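Local coordinates for ESX-1 secretion-associated protein EspB (Mycobacterium marinum, PDB 7P0Z) that is secreted through the mycobacterial ESX-1 system and assembles as a heptamer that probably forms a channel-like structure, at residues Val11-Leu17 against Ala80-Val86; Ser39-Ala44 against Tyr265-Ala269; Gln50-Ser54 against Leu271-Asn275; Phe132-Lys136 against Ile231-Glu235; Phe161-Gln166 against Met200-Ala205. Numbering follows the deposited sequence.

Contact 1. Residues Val11-Leu17 against Ala80-Val86; sequences VDQQEIL and AAAYGEV
This is a helix-to-turn contact at one end of the elongated molecule, where the start of helix 13-23 lies against the end region of helix 42-81 and the chain beyond it. Asp-12 is the N-cap, and Leu-17 N bonds to Gln-13 O (2.9 Å). On the other segment, Tyr-83 N bonds to Ala-80 O (3.1 Å) before the chain opens through Gly-84 (phi/psi -145/179) and runs extended to Val-86. The backbones come closest at Gln-13 and Ala-80, with CA atoms 5.4 Å apart. Tyr-83 (chi1 m, chi2 -75°) receives Val-11 CG1 over one face, a CH-pi contact 3.7 Å from the ring centroid and 13° off the normal. Ala-80 CB touches both Ile-16 CG2 and Leu-17 CD2, each 4.0 Å away, and Leu-17 CD1 reaches Val-86 CG1 at 4.1 Å. The Gln-13 side chain (chi1 m, chi2 t) extends into the turn: OE1 lies 2.9 Å from Gly-84 N, and NE2 lies 3.8 Å from Val-86 CG2. Tyr-83 fits the tyrosine of a YxxxD/E motif and Trp-178 that of WxG; their pairing is consistent with the bipartite secretion signal of ESX substrates. The contact thus combines apolar packing round Ala-80 and over a face of Tyr-83 with the Gln-13 amide set into the turn, while the Tyr-83 hydroxyl is hydrogen-bonded to Trp-178 NE1.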
# COMPACT_ATOMS: atom_id res chain seq x y z
N VAL A 11 6.76 51.16 16.18
CA VAL A 11 6.43 49.82 16.64
C VAL A 11 5.32 49.93 17.66
O VAL A 11 5.45 50.66 18.65
CB VAL A 11 7.64 49.10 17.25
CG1 VAL A 11 7.30 47.66 17.51
CG2 VAL A 11 8.80 49.17 16.31
N ASP A 12 4.24 49.18 17.44
CA ASP A 12 3.09 49.19 18.34
C ASP A 12 3.27 48.15 19.42
O ASP A 12 2.88 47.00 19.29
CB ASP A 12 1.81 48.95 17.57
CG ASP A 12 0.63 49.43 18.32
OD1 ASP A 12 0.84 50.20 19.27
OD2 ASP A 12 -0.49 49.04 17.98
N GLN A 13 3.87 48.58 20.53
CA GLN A 13 3.95 47.73 21.71
C GLN A 13 2.59 47.35 22.24
O GLN A 13 2.43 46.26 22.81
CB GLN A 13 4.72 48.45 22.80
CG GLN A 13 6.16 48.61 22.52
CD GLN A 13 6.88 49.08 23.72
OE1 GLN A 13 7.61 50.06 23.67
NE2 GLN A 13 6.67 48.41 24.83
N GLN A 14 1.61 48.22 22.10
CA GLN A 14 0.31 47.93 22.68
C GLN A 14 -0.34 46.75 21.97
O GLN A 14 -1.02 45.94 22.61
CB GLN A 14 -0.59 49.16 22.63
CG GLN A 14 -1.75 49.11 23.58
CD GLN A 14 -1.35 48.72 24.98
OE1 GLN A 14 -0.38 49.22 25.53
NE2 GLN A 14 -2.12 47.83 25.57
N GLU A 15 -0.14 46.62 20.67
CA GLU A 15 -0.63 45.45 19.97
C GLU A 15 -0.01 44.18 20.53
O GLU A 15 -0.71 43.19 20.77
CB GLU A 15 -0.34 45.55 18.48
CG GLU A 15 -0.99 44.43 17.70
CD GLU A 15 -0.23 44.02 16.46
OE1 GLU A 15 0.81 43.36 16.59
OE2 GLU A 15 -0.68 44.35 15.35
N ILE A 16 1.29 44.20 20.78
CA ILE A 16 1.94 43.02 21.31
C ILE A 16 1.42 42.68 22.70
O ILE A 16 1.16 41.52 23.01
CB ILE A 16 3.46 43.20 21.30
CG1 ILE A 16 3.91 43.70 19.94
CG2 ILE A 16 4.16 41.90 21.61
CD1 ILE A 16 5.38 43.90 19.84
N LEU A 17 1.25 43.68 23.56
CA LEU A 17 0.76 43.39 24.89
C LEU A 17 -0.66 42.85 24.86
O LEU A 17 -1.00 41.93 25.62
CB LEU A 17 0.85 44.63 25.77
CG LEU A 17 2.28 45.08 26.04
CD1 LEU A 17 2.30 46.44 26.63
CD2 LEU A 17 2.98 44.10 26.93
N ALA A 80 8.05 42.81 23.76
CA ALA A 80 7.50 44.15 23.77
C ALA A 80 8.39 45.10 24.55
O ALA A 80 8.62 46.23 24.12
CB ALA A 80 6.10 44.13 24.36
N ALA A 81 8.91 44.65 25.68
CA ALA A 81 9.81 45.49 26.45
C ALA A 81 11.09 45.79 25.71
O ALA A 81 11.83 46.68 26.12
CB ALA A 81 10.14 44.83 27.78
N ALA A 82 11.38 45.08 24.63
CA ALA A 82 12.55 45.44 23.83
C ALA A 82 12.48 46.83 23.23
O ALA A 82 13.49 47.32 22.73
CB ALA A 82 12.75 44.44 22.71
N TYR A 83 11.32 47.48 23.20
CA TYR A 83 11.22 48.79 22.56
C TYR A 83 11.30 49.94 23.55
O TYR A 83 12.21 50.76 23.48
CB TYR A 83 9.94 48.87 21.74
CG TYR A 83 9.98 47.83 20.69
CD1 TYR A 83 10.78 47.99 19.59
CD2 TYR A 83 9.30 46.65 20.85
CE1 TYR A 83 10.85 47.03 18.65
CE2 TYR A 83 9.37 45.68 19.91
CZ TYR A 83 10.14 45.87 18.81
OH TYR A 83 10.22 44.90 17.85
N GLY A 84 10.39 50.00 24.50
CA GLY A 84 10.45 51.09 25.44
C GLY A 84 10.00 50.63 26.80
O GLY A 84 9.63 49.48 27.00
N GLU A 85 10.04 51.56 27.75
CA GLU A 85 9.57 51.27 29.10
C GLU A 85 8.10 50.88 29.03
O GLU A 85 7.35 51.36 28.19
CB GLU A 85 9.75 52.49 29.99
CG GLU A 85 8.66 53.52 29.76
CD GLU A 85 8.90 54.38 28.54
OE1 GLU A 85 9.81 54.06 27.74
OE2 GLU A 85 8.16 55.37 28.37
N VAL A 86 7.70 49.96 29.90
CA VAL A 86 6.30 49.56 29.93
C VAL A 86 5.66 50.06 31.21
O VAL A 86 5.84 49.47 32.28
CB VAL A 86 6.15 48.02 29.78
CG1 VAL A 86 4.69 47.63 29.77
CG2 VAL A 86 6.83 47.54 28.52

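Contact 2. Residues Ser39-Ala44 against Tyr265-Ala269; sequences SGLTAA and YNTKA
An ST turn leading into the first turn of helix 42-81 packs on the last turn of helix 244-268, joining the PE and PPE parts of the chain. Ser-39 (chi1 p) accepts a hydrogen bond from Leu-41 N at OG (3.1 Å, 166°). Leu-41 (phi/psi -65/151) is the N-cap, and helical angles begin at Thr-42. Opposite, Ala-269 N bonds to Tyr-265 O (3.0 Å), and Ala-269 itself leaves the helix at -84/17. The nearest CA pair is Ala-43 and Asn-266, 5.5 Å apart. Tyr-265 (chi1 t, chi2 -90°) lays its ring under Leu-41 (chi1 m, chi2 t): Leu-41 CD1 stands over the face, 3.8 Å from the centroid and 23° off the normal, a CH-pi contact. Ala-44 CB meets the ring edge, 4.1 Å from Tyr-265 CE1. Ala-43 CB fits between Asn-266 OD1 (3.3 Å) and Ala-269 CB (4.1 Å). The hydroxyl of Tyr-265 is hydrogen-bonded to Gln-218 on helix 181-224, and Leu-41 also touches helix 133-143. With no hydrogen bond between the two segments, cohesion here comes from small alanines that permit close backbones and from an aromatic face covered by leucine, in a buried setting.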
# COMPACT_ATOMS: atom_id res chain seq x y z
N SER A 39 -23.11 -1.95 29.82
CA SER A 39 -23.76 -3.17 30.25
C SER A 39 -22.96 -3.75 31.40
O SER A 39 -22.13 -3.07 32.01
CB SER A 39 -23.88 -4.17 29.10
OG SER A 39 -22.65 -4.83 28.89
N GLY A 40 -23.22 -5.01 31.71
CA GLY A 40 -22.49 -5.73 32.73
C GLY A 40 -21.39 -6.60 32.20
O GLY A 40 -20.67 -7.22 32.99
N LEU A 41 -21.21 -6.66 30.89
CA LEU A 41 -20.15 -7.47 30.33
C LEU A 41 -18.78 -6.95 30.73
O LEU A 41 -18.60 -5.76 30.99
CB LEU A 41 -20.27 -7.51 28.82
CG LEU A 41 -21.62 -8.12 28.46
CD1 LEU A 41 -21.94 -7.91 27.00
CD2 LEU A 41 -21.62 -9.59 28.79
N THR A 42 -17.82 -7.85 30.81
CA THR A 42 -16.49 -7.46 31.25
C THR A 42 -15.81 -6.58 30.21
O THR A 42 -15.08 -5.64 30.56
CB THR A 42 -15.66 -8.69 31.58
OG1 THR A 42 -14.37 -8.30 32.02
CG2 THR A 42 -15.49 -9.55 30.37
N ALA A 43 -16.03 -6.85 28.93
CA ALA A 43 -15.44 -6.03 27.90
C ALA A 43 -16.01 -4.62 27.95
O ALA A 43 -15.31 -3.65 27.66
CB ALA A 43 -15.67 -6.65 26.53
N ALA A 44 -17.28 -4.49 28.31
CA ALA A 44 -17.86 -3.16 28.44
C ALA A 44 -17.20 -2.39 29.56
O ALA A 44 -16.94 -1.19 29.43
CB ALA A 44 -19.36 -3.27 28.68
N TYR A 265 -18.96 -8.58 20.33
CA TYR A 265 -18.93 -7.55 21.35
C TYR A 265 -17.56 -7.45 21.98
O TYR A 265 -17.07 -6.35 22.23
CB TYR A 265 -19.96 -7.87 22.41
CG TYR A 265 -20.35 -6.74 23.29
CD1 TYR A 265 -19.68 -6.49 24.46
CD2 TYR A 265 -21.43 -5.94 22.97
CE1 TYR A 265 -20.06 -5.46 25.28
CE2 TYR A 265 -21.82 -4.93 23.78
CZ TYR A 265 -21.14 -4.68 24.93
OH TYR A 265 -21.54 -3.66 25.74
N ASN A 266 -16.94 -8.58 22.27
CA ASN A 266 -15.69 -8.55 22.98
C ASN A 266 -14.57 -8.03 22.11
O ASN A 266 -13.66 -7.37 22.61
CB ASN A 266 -15.37 -9.92 23.51
CG ASN A 266 -16.21 -10.28 24.68
OD1 ASN A 266 -16.92 -9.43 25.22
ND2 ASN A 266 -16.17 -11.53 25.09
N THR A 267 -14.62 -8.30 20.82
CA THR A 267 -13.50 -7.78 20.05
C THR A 267 -13.70 -6.33 19.69
O THR A 267 -12.75 -5.56 19.70
CB THR A 267 -13.26 -8.62 18.81
OG1 THR A 267 -14.42 -8.61 18.00
CG2 THR A 267 -12.96 -10.02 19.23
N LYS A 268 -14.92 -5.92 19.35
CA LYS A 268 -15.09 -4.54 18.95
C LYS A 268 -15.05 -3.59 20.13
O LYS A 268 -14.79 -2.41 19.93
CB LYS A 268 -16.40 -4.37 18.21
CG LYS A 268 -16.36 -4.97 16.86
CD LYS A 268 -17.52 -4.51 16.06
CE LYS A 268 -17.48 -5.18 14.74
NZ LYS A 268 -16.25 -4.82 14.02
N ALA A 269 -15.28 -4.06 21.33
CA ALA A 269 -15.20 -3.21 22.50
C ALA A 269 -13.79 -3.06 23.01
O ALA A 269 -13.60 -2.67 24.16
CB ALA A 269 -16.09 -3.75 23.61

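Contact 3. Residues Gln50-Ser54 against Leu271-Asn275; sequences QLAVS and LEPVN
Hydrogen bonding first: Ser-54 OG, with chi1 m, accepts from Val-274 N (3.2 Å, 138°), the one hydrogen bond between the segments, and takes a weak one from Gln-50 NE2 (3.3 Å), one helical turn earlier. Gln-50 to Ser-54 is regular helix, with Ser-54 N bonded to Gln-50 O at 2.9 Å. Leu-271 to Asn-275 is extended, its first three residues near polyproline angles (phi -91 to -67°, psi 139 to 158°) and Val-274 at -115/112. The closest CA pair is Ser-54 and Val-274, 5.4 Å apart. Van der Waals contacts complete the fit. Gln-50 (chi1 t, chi2 p) lays CG 3.9 Å from Leu-271 CB and NE2 3.5 Å from Pro-273 CA. Leu-51 CG lies 4.0 Å from Leu-271 CD1, and Ser-54 OG lies 3.6 Å from Val-274 CB. Among outside partners, Glu-272 O accepts from Gln-210 NE2 of helix 181-224, while Gln-50 NE2 bonds Gln-166 OE1 of a neighbouring subunit, which also packs on Pro-273. The arrangement is that of an extended tail on a helical bundle: after helix 244-268 the chain runs alongside helix 42-81 of the PE part, in roughly the same direction, and with it contributes to the interface between subunits of the heptamer.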
# COMPACT_ATOMS: atom_id res chain seq x y z
N GLN A 50 -11.07 2.24 29.82
CA GLN A 50 -10.17 2.78 28.81
C GLN A 50 -10.55 4.20 28.45
O GLN A 50 -9.68 5.07 28.35
CB GLN A 50 -10.19 1.89 27.57
CG GLN A 50 -9.29 2.36 26.44
CD GLN A 50 -7.84 2.49 26.83
OE1 GLN A 50 -7.14 1.50 26.94
NE2 GLN A 50 -7.38 3.70 27.03
N LEU A 51 -11.84 4.47 28.27
CA LEU A 51 -12.29 5.82 27.99
C LEU A 51 -11.98 6.77 29.14
O LEU A 51 -11.55 7.90 28.91
CB LEU A 51 -13.78 5.84 27.70
CG LEU A 51 -14.16 5.40 26.30
CD1 LEU A 51 -15.65 5.41 26.12
CD2 LEU A 51 -13.50 6.31 25.30
N ALA A 52 -12.21 6.34 30.37
CA ALA A 52 -11.92 7.22 31.49
C ALA A 52 -10.45 7.58 31.54
O ALA A 52 -10.09 8.74 31.77
CB ALA A 52 -12.37 6.57 32.79
N VAL A 53 -9.58 6.59 31.32
CA VAL A 53 -8.15 6.85 31.36
C VAL A 53 -7.74 7.77 30.22
O VAL A 53 -6.93 8.68 30.41
CB VAL A 53 -7.38 5.52 31.33
CG1 VAL A 53 -5.91 5.79 31.33
CG2 VAL A 53 -7.71 4.72 32.55
N SER A 54 -8.26 7.54 29.03
CA SER A 54 -7.94 8.42 27.91
C SER A 54 -8.38 9.84 28.18
O SER A 54 -7.67 10.80 27.85
CB SER A 54 -8.58 7.89 26.64
OG SER A 54 -7.80 6.87 26.08
N LEU A 271 -10.89 -0.88 22.86
CA LEU A 271 -10.65 0.48 22.40
C LEU A 271 -9.18 0.83 22.42
O LEU A 271 -8.45 0.45 23.33
CB LEU A 271 -11.42 1.48 23.25
CG LEU A 271 -12.91 1.30 23.05
CD1 LEU A 271 -13.68 2.26 23.91
CD2 LEU A 271 -13.24 1.50 21.59
N GLU A 272 -8.76 1.56 21.41
CA GLU A 272 -7.41 2.07 21.38
C GLU A 272 -7.21 3.11 22.47
O GLU A 272 -8.08 3.93 22.71
CB GLU A 272 -7.12 2.69 20.03
CG GLU A 272 -7.02 1.70 18.95
CD GLU A 272 -5.67 1.05 18.91
OE1 GLU A 272 -4.74 1.64 18.33
OE2 GLU A 272 -5.54 -0.04 19.48
N PRO A 273 -6.08 3.09 23.15
CA PRO A 273 -5.73 4.22 24.02
C PRO A 273 -5.41 5.45 23.20
O PRO A 273 -5.06 5.38 22.02
CB PRO A 273 -4.51 3.72 24.77
CG PRO A 273 -3.93 2.72 23.89
CD PRO A 273 -5.04 2.06 23.17
N VAL A 274 -5.53 6.60 23.84
CA VAL A 274 -5.28 7.88 23.21
C VAL A 274 -4.09 8.50 23.91
O VAL A 274 -4.20 8.87 25.08
CB VAL A 274 -6.50 8.81 23.31
CG1 VAL A 274 -6.22 10.13 22.66
CG2 VAL A 274 -7.68 8.16 22.67
N ASN A 275 -2.96 8.63 23.22
CA ASN A 275 -1.85 9.33 23.85
C ASN A 275 -1.61 10.67 23.20
O ASN A 275 -1.25 10.74 22.02
CB ASN A 275 -0.55 8.54 23.90
CG ASN A 275 -0.08 8.10 22.58
OD1 ASN A 275 -0.78 8.21 21.58
ND2 ASN A 275 1.17 7.70 22.53

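Contact 4. Residues Phe132-Lys136 against Ile231-Glu235; sequences FTDLK and IVELE
Phe-132 spreads its ring over the aliphatic part of Glu-235: Glu-235 CB stands 3.7 Å from the ring centroid, 16° off the normal, a CH-pi contact over the face. Phe-132 (chi1 m, chi2 -94°; phi/psi -107/16) is the N-cap of helix 133-143, and its O accepts from Lys-136 N (2.6 Å). The segments run antiparallel, with CA pairs Phe-132 to Glu-235 at 6.9 Å and Lys-136 to Ile-231 at 6.8 Å. Ile-231 (chi1 m, chi2 t) fills the middle, its CG2 4.1 Å from Phe-132 CB and 3.6 Å from Lys-136 CG, its CD1 3.7 Å from Leu-135 CB. Leu-234 CG lies 4.1 Å from Phe-132 CE1. Glu-235, fully extended (chi1 and chi2 t), makes a long salt bridge from OE1 to Lys-136 NZ (3.7 Å) at the margin. Within the PPE part, Tyr-251 of helix 244-268 meets Phe-132 edge-to-face, while Leu-135 and Leu-234 both pack on that helix, so that helices 133-143, 228-237 and 244-268 pack together here.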
# COMPACT_ATOMS: atom_id res chain seq x y z
N PHE A 132 -29.69 -23.31 31.04
CA PHE A 132 -29.74 -22.01 30.43
C PHE A 132 -28.91 -20.99 31.17
O PHE A 132 -29.08 -19.80 30.96
CB PHE A 132 -31.19 -21.55 30.36
CG PHE A 132 -32.08 -22.50 29.65
CD1 PHE A 132 -32.35 -22.35 28.31
CD2 PHE A 132 -32.62 -23.57 30.32
CE1 PHE A 132 -33.18 -23.23 27.67
CE2 PHE A 132 -33.43 -24.45 29.68
CZ PHE A 132 -33.71 -24.29 28.35
N THR A 133 -28.02 -21.44 32.05
CA THR A 133 -27.37 -20.50 32.95
C THR A 133 -26.29 -19.69 32.25
O THR A 133 -26.06 -18.54 32.61
CB THR A 133 -26.81 -21.23 34.15
OG1 THR A 133 -25.92 -22.25 33.69
CG2 THR A 133 -27.92 -21.82 34.93
N ASP A 134 -25.60 -20.25 31.26
CA ASP A 134 -24.70 -19.40 30.50
C ASP A 134 -25.47 -18.37 29.69
O ASP A 134 -25.08 -17.21 29.63
CB ASP A 134 -23.82 -20.22 29.59
CG ASP A 134 -22.77 -20.96 30.35
OD1 ASP A 134 -22.35 -20.46 31.41
OD2 ASP A 134 -22.34 -22.03 29.88
N LEU A 135 -26.58 -18.78 29.08
CA LEU A 135 -27.41 -17.82 28.37
C LEU A 135 -28.02 -16.81 29.33
O LEU A 135 -28.08 -15.62 29.02
CB LEU A 135 -28.51 -18.54 27.60
CG LEU A 135 -28.25 -19.05 26.20
CD1 LEU A 135 -28.03 -17.91 25.28
CD2 LEU A 135 -27.07 -19.99 26.16
N LYS A 136 -28.49 -17.27 30.48
CA LYS A 136 -29.08 -16.33 31.42
C LYS A 136 -28.05 -15.36 31.95
O LYS A 136 -28.35 -14.18 32.15
CB LYS A 136 -29.77 -17.08 32.56
CG LYS A 136 -31.11 -17.60 32.17
CD LYS A 136 -31.60 -18.67 33.10
CE LYS A 136 -31.98 -18.13 34.45
NZ LYS A 136 -32.48 -19.24 35.30
N ILE A 231 -35.30 -16.14 27.06
CA ILE A 231 -34.61 -17.29 27.63
C ILE A 231 -35.46 -17.92 28.71
O ILE A 231 -35.53 -19.15 28.82
CB ILE A 231 -33.23 -16.87 28.15
CG1 ILE A 231 -32.34 -16.47 26.98
CG2 ILE A 231 -32.57 -17.98 28.91
CD1 ILE A 231 -31.06 -15.82 27.39
N VAL A 232 -36.14 -17.11 29.51
CA VAL A 232 -37.06 -17.66 30.50
C VAL A 232 -38.20 -18.39 29.81
O VAL A 232 -38.59 -19.49 30.23
CB VAL A 232 -37.56 -16.54 31.42
CG1 VAL A 232 -38.57 -17.08 32.36
CG2 VAL A 232 -36.41 -16.04 32.20
N GLU A 233 -38.71 -17.83 28.73
CA GLU A 233 -39.70 -18.54 27.94
C GLU A 233 -39.18 -19.87 27.45
O GLU A 233 -39.85 -20.90 27.59
CB GLU A 233 -40.12 -17.70 26.75
CG GLU A 233 -41.20 -16.71 27.10
CD GLU A 233 -42.48 -17.42 27.42
OE1 GLU A 233 -42.71 -18.50 26.83
OE2 GLU A 233 -43.26 -16.91 28.25
N LEU A 234 -38.01 -19.88 26.83
CA LEU A 234 -37.54 -21.11 26.23
C LEU A 234 -37.32 -22.17 27.30
O LEU A 234 -37.66 -23.33 27.11
CB LEU A 234 -36.26 -20.86 25.44
CG LEU A 234 -35.76 -22.07 24.68
CD1 LEU A 234 -36.78 -22.51 23.67
CD2 LEU A 234 -34.45 -21.79 24.00
N GLU A 235 -36.78 -21.77 28.44
CA GLU A 235 -36.58 -22.70 29.54
C GLU A 235 -37.90 -23.29 30.00
O GLU A 235 -38.06 -24.52 30.06
CB GLU A 235 -35.91 -21.98 30.69
CG GLU A 235 -35.67 -22.83 31.88
CD GLU A 235 -35.02 -22.07 32.99
OE1 GLU A 235 -34.76 -20.86 32.81
OE2 GLU A 235 -34.76 -22.66 34.06

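Contact 5. Residues Phe161-Gln166 against Met200-Ala205; sequences FNLSLQ and MAKLSA
Two helical segments cross almost antiparallel, 165° between their N-to-C directions (signed crossing angle -165°), with their axes only 8.3 Å apart at closest approach. Asn-162 and Ala-201 mark the nearest CA pair, at 4.6 Å. Both segments keep the i to i-4 pattern, as in Gln-166 N to Asn-162 O (3.0 Å) and Ala-205 N to Ala-201 O (2.9 Å). Such close backbones are matched by small side chains on 200-205: Ala-201, Ser-204 and Ala-205 lie on the contact face. Leu-165 (chi1 m, chi2 t) covers Ala-201, with CB to CB 4.0 Å, and its CD1 reaches Ala-201 N at 3.8 Å and Met-200 CB at 4.4 Å. Asn-162 CB is 4.3 Å from Ser-204 CB. Ser-204 (chi1 m) turns its hydroxyl back to its own helix, OG donating to Met-200 O (2.9 Å), while that OG also meets the edge of the Phe-161 ring, 3.7 Å from CD2. Phe-161 and Met-200 both continue onto Leu-62 of helix 42-81, and Gln-166 OE1 accepts from Gln-50 NE2 of an adjacent subunit. Antiparallel helices 149-166 and 181-224, consecutive in the chain, form the helical hairpin typical of WxG-containing ESX proteins, here within the PPE part.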
# COMPACT_ATOMS: atom_id res chain seq x y z
N PHE A 161 -16.24 20.06 23.22
CA PHE A 161 -14.89 20.53 23.47
C PHE A 161 -14.07 20.60 22.19
O PHE A 161 -13.32 21.56 21.99
CB PHE A 161 -14.20 19.64 24.49
CG PHE A 161 -12.95 20.23 25.02
CD1 PHE A 161 -13.00 21.38 25.78
CD2 PHE A 161 -11.73 19.69 24.69
CE1 PHE A 161 -11.85 21.95 26.23
CE2 PHE A 161 -10.58 20.27 25.15
CZ PHE A 161 -10.64 21.39 25.92
N ASN A 162 -14.16 19.58 21.35
CA ASN A 162 -13.59 19.62 20.01
C ASN A 162 -13.91 20.93 19.29
O ASN A 162 -13.01 21.65 18.83
CB ASN A 162 -14.12 18.44 19.21
CG ASN A 162 -13.66 18.42 17.79
OD1 ASN A 162 -12.67 19.02 17.44
ND2 ASN A 162 -14.45 17.81 16.94
N LEU A 163 -15.19 21.23 19.18
CA LEU A 163 -15.58 22.42 18.44
C LEU A 163 -15.08 23.69 19.11
O LEU A 163 -14.64 24.62 18.44
CB LEU A 163 -17.09 22.47 18.27
CG LEU A 163 -17.64 21.33 17.43
CD1 LEU A 163 -19.12 21.51 17.27
CD2 LEU A 163 -16.95 21.29 16.09
N SER A 164 -15.15 23.75 20.43
CA SER A 164 -14.77 24.98 21.09
C SER A 164 -13.27 25.20 21.06
O SER A 164 -12.81 26.34 21.06
CB SER A 164 -15.32 25.00 22.50
OG SER A 164 -14.78 23.96 23.26
N LEU A 165 -12.47 24.13 21.01
CA LEU A 165 -11.06 24.31 20.73
C LEU A 165 -10.84 24.83 19.33
O LEU A 165 -10.04 25.75 19.12
CB LEU A 165 -10.30 23.00 20.91
CG LEU A 165 -10.02 22.45 22.29
CD1 LEU A 165 -9.18 21.20 22.14
CD2 LEU A 165 -9.32 23.47 23.13
N GLN A 166 -11.53 24.26 18.35
CA GLN A 166 -11.38 24.74 16.99
C GLN A 166 -11.77 26.20 16.84
O GLN A 166 -11.20 26.90 16.01
CB GLN A 166 -12.21 23.89 16.05
CG GLN A 166 -11.49 22.71 15.51
CD GLN A 166 -12.39 21.73 14.83
OE1 GLN A 166 -12.20 21.41 13.68
NE2 GLN A 166 -13.35 21.21 15.56
N MET A 200 -5.00 18.41 19.32
CA MET A 200 -5.71 18.06 20.54
C MET A 200 -7.21 18.02 20.31
O MET A 200 -7.92 17.19 20.88
CB MET A 200 -5.38 19.06 21.64
CG MET A 200 -3.97 18.97 22.16
SD MET A 200 -3.53 17.32 22.72
CE MET A 200 -4.11 17.44 24.40
N ALA A 201 -7.72 18.92 19.48
CA ALA A 201 -9.13 18.88 19.13
C ALA A 201 -9.46 17.61 18.38
O ALA A 201 -10.51 17.00 18.59
CB ALA A 201 -9.49 20.10 18.30
N LYS A 202 -8.57 17.20 17.49
CA LYS A 202 -8.77 15.96 16.76
C LYS A 202 -8.80 14.76 17.71
O LYS A 202 -9.59 13.83 17.53
CB LYS A 202 -7.66 15.82 15.74
CG LYS A 202 -7.84 14.76 14.77
CD LYS A 202 -6.71 14.80 13.80
CE LYS A 202 -6.84 15.97 12.85
NZ LYS A 202 -7.93 15.80 11.85
N LEU A 203 -7.95 14.78 18.73
CA LEU A 203 -7.98 13.71 19.71
C LEU A 203 -9.27 13.72 20.51
O LEU A 203 -9.82 12.67 20.82
CB LEU A 203 -6.78 13.84 20.64
CG LEU A 203 -5.45 13.53 19.99
CD1 LEU A 203 -4.34 13.64 21.02
CD2 LEU A 203 -5.46 12.18 19.35
N SER A 204 -9.74 14.90 20.88
CA SER A 204 -11.04 15.00 21.54
C SER A 204 -12.14 14.42 20.67
O SER A 204 -13.03 13.72 21.16
CB SER A 204 -11.35 16.45 21.87
OG SER A 204 -10.27 17.06 22.53
N ALA A 205 -12.09 14.72 19.38
CA ALA A 205 -13.08 14.17 18.48
C ALA A 205 -13.01 12.66 18.45
O ALA A 205 -14.03 11.98 18.46
CB ALA A 205 -12.89 14.74 17.08

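Overall arrangement
The five contacts are spread along one elongated helical bundle. Contacts 1 and 4 occupy opposite sides of the chain's centre, their centres 77 Å apart, and contact 2 lies on the contact 4 side, 20 Å from it between centres. Contacts 1, 2 and 3 all use helix 42-81, which spans the 58 Å between the centres of contacts 1 and 2. Segments 265-269 and 271-275 nearly follow each other in sequence, so contacts 2 and 3 hold successive parts of the C-terminal region to that helix. Contact 3 touches contact 5 directly, Val-274 CG1 to Leu-203 CD2 at 4.0 Å. Gln-50 of contact 3 also bonds Gln-166 of contact 5 on a neighbour, so the two contacts meet across the interface between neighbouring subunits.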